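Local coordinates for protein lipase (Rhizopus niveus, PDB 1LGY) that hydrolyses the ester bonds of triglycerides and their partial glycerides, with strong preference for the 1,3-positions, as a secreted fungal lipase, at residues E222-S227 with S245-P250. Residues are numbered along the deposited sequence; the frame is centred on the assembly and turned at random.
Sequences ESWIKS and SNSIVP
The nearest CA atoms of the two segments are those of W224 and S245, 6.2 Å apart, where strand 222-227 of the central mixed sheet of this alpha/beta-hydrolase fold meets 245-248, whose backbone torsions are helical though regular helix bonds are missing. Both hydrogen bonds across the segments end on a side-chain oxygen of E222; the second segment contributes the backbone N and CA of S245 as well as its side chain. The carboxylate of E222 grips S245 through one oxygen. E222 OE2 accepts from S245 OG at 2.6 Å, on its syn side and 23° out of the carboxylate plane, and from S245 N at 2.9 Å; this second donor stands above the plane, although its N-H points well at the oxygen (164°). With CG anti to the backbone N (chi1 161°) and the chain extended beyond it, E222 spans the gap to S245. The other oxygen, OE1, has a long, weak ion pair with R198, which may add to the polarisation of the carboxylate. Two residues along, W224 offers its indole to the same serine. S245 CA lies 3.7 Å above the ring plane, over its centre, and S245 CB makes a CH-pi contact with the five-membered ring, 3.8 Å from the centroid. K226 CG lies over the opposite face, toward its rim, and W224 NE1 donates to K202 O, so the indole has neighbours on both faces and a bond that fixes its nitrogen. This tryptophan lies near the catalytic S145, D204 and H257 without touching them. S247 OG, bonded to C244 O, meets the six-membered ring obliquely. At the edge of the indole, near its plane, I248 supplies the apolar contact: its CG2 methyl sits 3.5 Å from W224 CZ2, with CH2 of the same ring almost as near.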
ATOM      1  N   GLU A 222      -4.749 -11.551  -2.665  1.00 13.47           N
ATOM      2  CA  GLU A 222      -4.793 -11.517  -1.248  1.00 14.77           C
ATOM      3  C   GLU A 222      -3.971 -12.615  -0.646  1.00 17.53           C
ATOM      4  O   GLU A 222      -4.113 -13.756  -1.071  1.00 17.92           O
ATOM      5  CB  GLU A 222      -6.256 -11.595  -0.903  1.00 14.27           C
ATOM      6  CG  GLU A 222      -6.445 -12.013   0.497  1.00 15.23           C
ATOM      7  CD  GLU A 222      -7.761 -11.767   1.157  1.00 16.38           C
ATOM      8  OE1 GLU A 222      -8.822 -11.525   0.570  1.00 18.36           O
ATOM      9  OE2 GLU A 222      -7.681 -11.867   2.357  1.00 20.34           O
ATOM     10  N   SER A 223      -3.157 -12.201   0.348  1.00 19.63           N
ATOM     11  CA  SER A 223      -2.324 -13.082   1.139  1.00 18.87           C
ATOM     12  C   SER A 223      -2.642 -12.814   2.600  1.00 20.29           C
ATOM     13  O   SER A 223      -2.300 -11.784   3.157  1.00 22.67           O
ATOM     14  CB  SER A 223      -0.871 -12.798   0.810  1.00 20.39           C
ATOM     15  OG  SER A 223      -0.510 -11.422   0.816  1.00 18.66           O
ATOM     16  N   TRP A 224      -3.359 -13.756   3.208  1.00 21.96           N
ATOM     17  CA  TRP A 224      -3.864 -13.689   4.565  1.00 20.63           C
ATOM     18  C   TRP A 224      -3.009 -14.437   5.578  1.00 21.50           C
ATOM     19  O   TRP A 224      -2.799 -15.642   5.491  1.00 17.90           O
ATOM     20  CB  TRP A 224      -5.258 -14.254   4.542  1.00 17.72           C
ATOM     21  CG  TRP A 224      -6.112 -14.120   5.809  1.00 26.77           C
ATOM     22  CD1 TRP A 224      -6.010 -13.072   6.695  1.00 26.71           C
ATOM     23  CD2 TRP A 224      -7.099 -15.011   6.189  1.00 28.03           C
ATOM     24  NE1 TRP A 224      -6.917 -13.298   7.615  1.00 29.01           N
ATOM     25  CE2 TRP A 224      -7.588 -14.431   7.360  1.00 26.90           C
ATOM     26  CE3 TRP A 224      -7.661 -16.207   5.714  1.00 29.56           C
ATOM     27  CZ2 TRP A 224      -8.625 -15.045   8.053  1.00 24.90           C
ATOM     28  CZ3 TRP A 224      -8.708 -16.817   6.413  1.00 27.29           C
ATOM     29  CH2 TRP A 224      -9.188 -16.229   7.581  1.00 23.15           C
ATOM     30  N   ILE A 225      -2.515 -13.703   6.563  1.00 19.05           N
ATOM     31  CA  ILE A 225      -1.751 -14.277   7.663  1.00 26.31           C
ATOM     32  C   ILE A 225      -2.801 -14.916   8.554  1.00 28.49           C
ATOM     33  O   ILE A 225      -3.458 -14.177   9.272  1.00 36.69           O
ATOM     34  CB  ILE A 225      -1.007 -13.161   8.448  1.00 24.56           C
ATOM     35  CG1 ILE A 225      -0.198 -12.290   7.492  1.00 24.51           C
ATOM     36  CG2 ILE A 225      -0.098 -13.801   9.497  1.00 25.64           C
ATOM     37  CD1 ILE A 225       0.345 -11.025   8.149  1.00 24.95           C
ATOM     38  N   LYS A 226      -3.105 -16.214   8.527  1.00 32.73           N
ATOM     39  CA  LYS A 226      -4.095 -16.828   9.423  1.00 32.65           C
ATOM     40  C   LYS A 226      -3.675 -17.052  10.866  1.00 34.83           C
ATOM     41  O   LYS A 226      -4.462 -16.858  11.798  1.00 36.15           O
ATOM     42  CB  LYS A 226      -4.540 -18.185   8.910  1.00 32.83           C
ATOM     43  CG  LYS A 226      -5.579 -18.168   7.811  1.00 34.35           C
ATOM     44  CD  LYS A 226      -6.149 -19.560   7.509  1.00 33.46           C
ATOM     45  CE  LYS A 226      -5.158 -20.454   6.775  1.00 38.82           C
ATOM     46  NZ  LYS A 226      -5.729 -21.786   6.616  1.00 42.24           N
ATOM     47  N   SER A 227      -2.443 -17.520  11.052  1.00 35.78           N
ATOM     48  CA  SER A 227      -1.952 -17.848  12.379  1.00 40.19           C
ATOM     49  C   SER A 227      -0.502 -17.457  12.477  1.00 40.54           C
ATOM     50  O   SER A 227       0.421 -18.058  11.899  1.00 39.19           O
ATOM     51  CB  SER A 227      -2.011 -19.360  12.711  1.00 43.19           C
ATOM     52  OG  SER A 227      -3.267 -20.044  12.635  1.00 48.23           O
ATOM     53  N   SER A 245      -9.640 -13.349   3.960  1.00 16.55           N
ATOM     54  CA  SER A 245      -9.980 -12.661   5.187  1.00 16.31           C
ATOM     55  C   SER A 245     -11.406 -12.264   5.350  1.00 18.57           C
ATOM     56  O   SER A 245     -11.806 -11.925   6.447  1.00 22.98           O
ATOM     57  CB  SER A 245      -9.127 -11.446   5.317  1.00 15.66           C
ATOM     58  OG  SER A 245      -9.202 -10.662   4.142  1.00 20.65           O
ATOM     59  N   ASN A 246     -12.214 -12.312   4.283  1.00 24.61           N
ATOM     60  CA  ASN A 246     -13.639 -11.990   4.353  1.00 22.04           C
ATOM     61  C   ASN A 246     -14.457 -13.032   5.072  1.00 25.09           C
ATOM     62  O   ASN A 246     -15.604 -12.749   5.414  1.00 27.81           O
ATOM     63  CB  ASN A 246     -14.246 -11.830   2.974  1.00 20.32           C
ATOM     64  CG  ASN A 246     -13.744 -10.595   2.243  1.00 20.36           C
ATOM     65  OD1 ASN A 246     -13.870  -9.436   2.655  1.00 14.95           O
ATOM     66  ND2 ASN A 246     -13.104 -10.935   1.135  1.00 20.05           N
ATOM     67  N   SER A 247     -13.871 -14.206   5.319  1.00 23.75           N
ATOM     68  CA  SER A 247     -14.536 -15.306   5.989  1.00 26.59           C
ATOM     69  C   SER A 247     -14.622 -15.104   7.491  1.00 29.31           C
ATOM     70  O   SER A 247     -15.532 -15.630   8.143  1.00 34.96           O
ATOM     71  CB  SER A 247     -13.790 -16.627   5.672  1.00 25.96           C
ATOM     72  OG  SER A 247     -12.420 -16.632   6.042  1.00 17.86           O
ATOM     73  N   ILE A 248     -13.696 -14.338   8.075  1.00 28.87           N
ATOM     74  CA  ILE A 248     -13.762 -14.083   9.496  1.00 25.41           C
ATOM     75  C   ILE A 248     -14.729 -12.975   9.877  1.00 27.10           C
ATOM     76  O   ILE A 248     -15.108 -12.886  11.039  1.00 24.61           O
ATOM     77  CB  ILE A 248     -12.371 -13.763  10.041  1.00 23.73           C
ATOM     78  CG1 ILE A 248     -11.596 -12.615   9.449  1.00 24.78           C
ATOM     79  CG2 ILE A 248     -11.676 -15.039   9.817  1.00 21.55           C
ATOM     80  CD1 ILE A 248     -11.813 -11.250  10.127  1.00 25.92           C
ATOM     81  N   VAL A 249     -15.169 -12.120   8.946  1.00 27.11           N
ATOM     82  CA  VAL A 249     -16.117 -11.042   9.240  1.00 25.58           C
ATOM     83  C   VAL A 249     -17.407 -11.592   9.852  1.00 28.09           C
ATOM     84  O   VAL A 249     -17.805 -12.669   9.393  1.00 33.18           O
ATOM     85  CB  VAL A 249     -16.312 -10.329   7.878  1.00 27.68           C
ATOM     86  CG1 VAL A 249     -17.592  -9.481   7.792  1.00 26.41           C
ATOM     87  CG2 VAL A 249     -15.105  -9.406   7.706  1.00 23.95           C
ATOM     88  N   PRO A 250     -18.141 -11.042  10.857  1.00 28.96           N
ATOM     89  CA  PRO A 250     -17.887  -9.805  11.587  1.00 26.08           C
ATOM     90  C   PRO A 250     -16.882  -9.863  12.728  1.00 27.16           C
ATOM     91  O   PRO A 250     -16.733  -8.867  13.427  1.00 24.32           O
ATOM     92  CB  PRO A 250     -19.254  -9.380  12.068  1.00 22.93           C
ATOM     93  CG  PRO A 250     -20.189 -10.242  11.298  1.00 21.60           C
ATOM     94  CD  PRO A 250     -19.451 -11.542  11.268  1.00 23.80           C
TER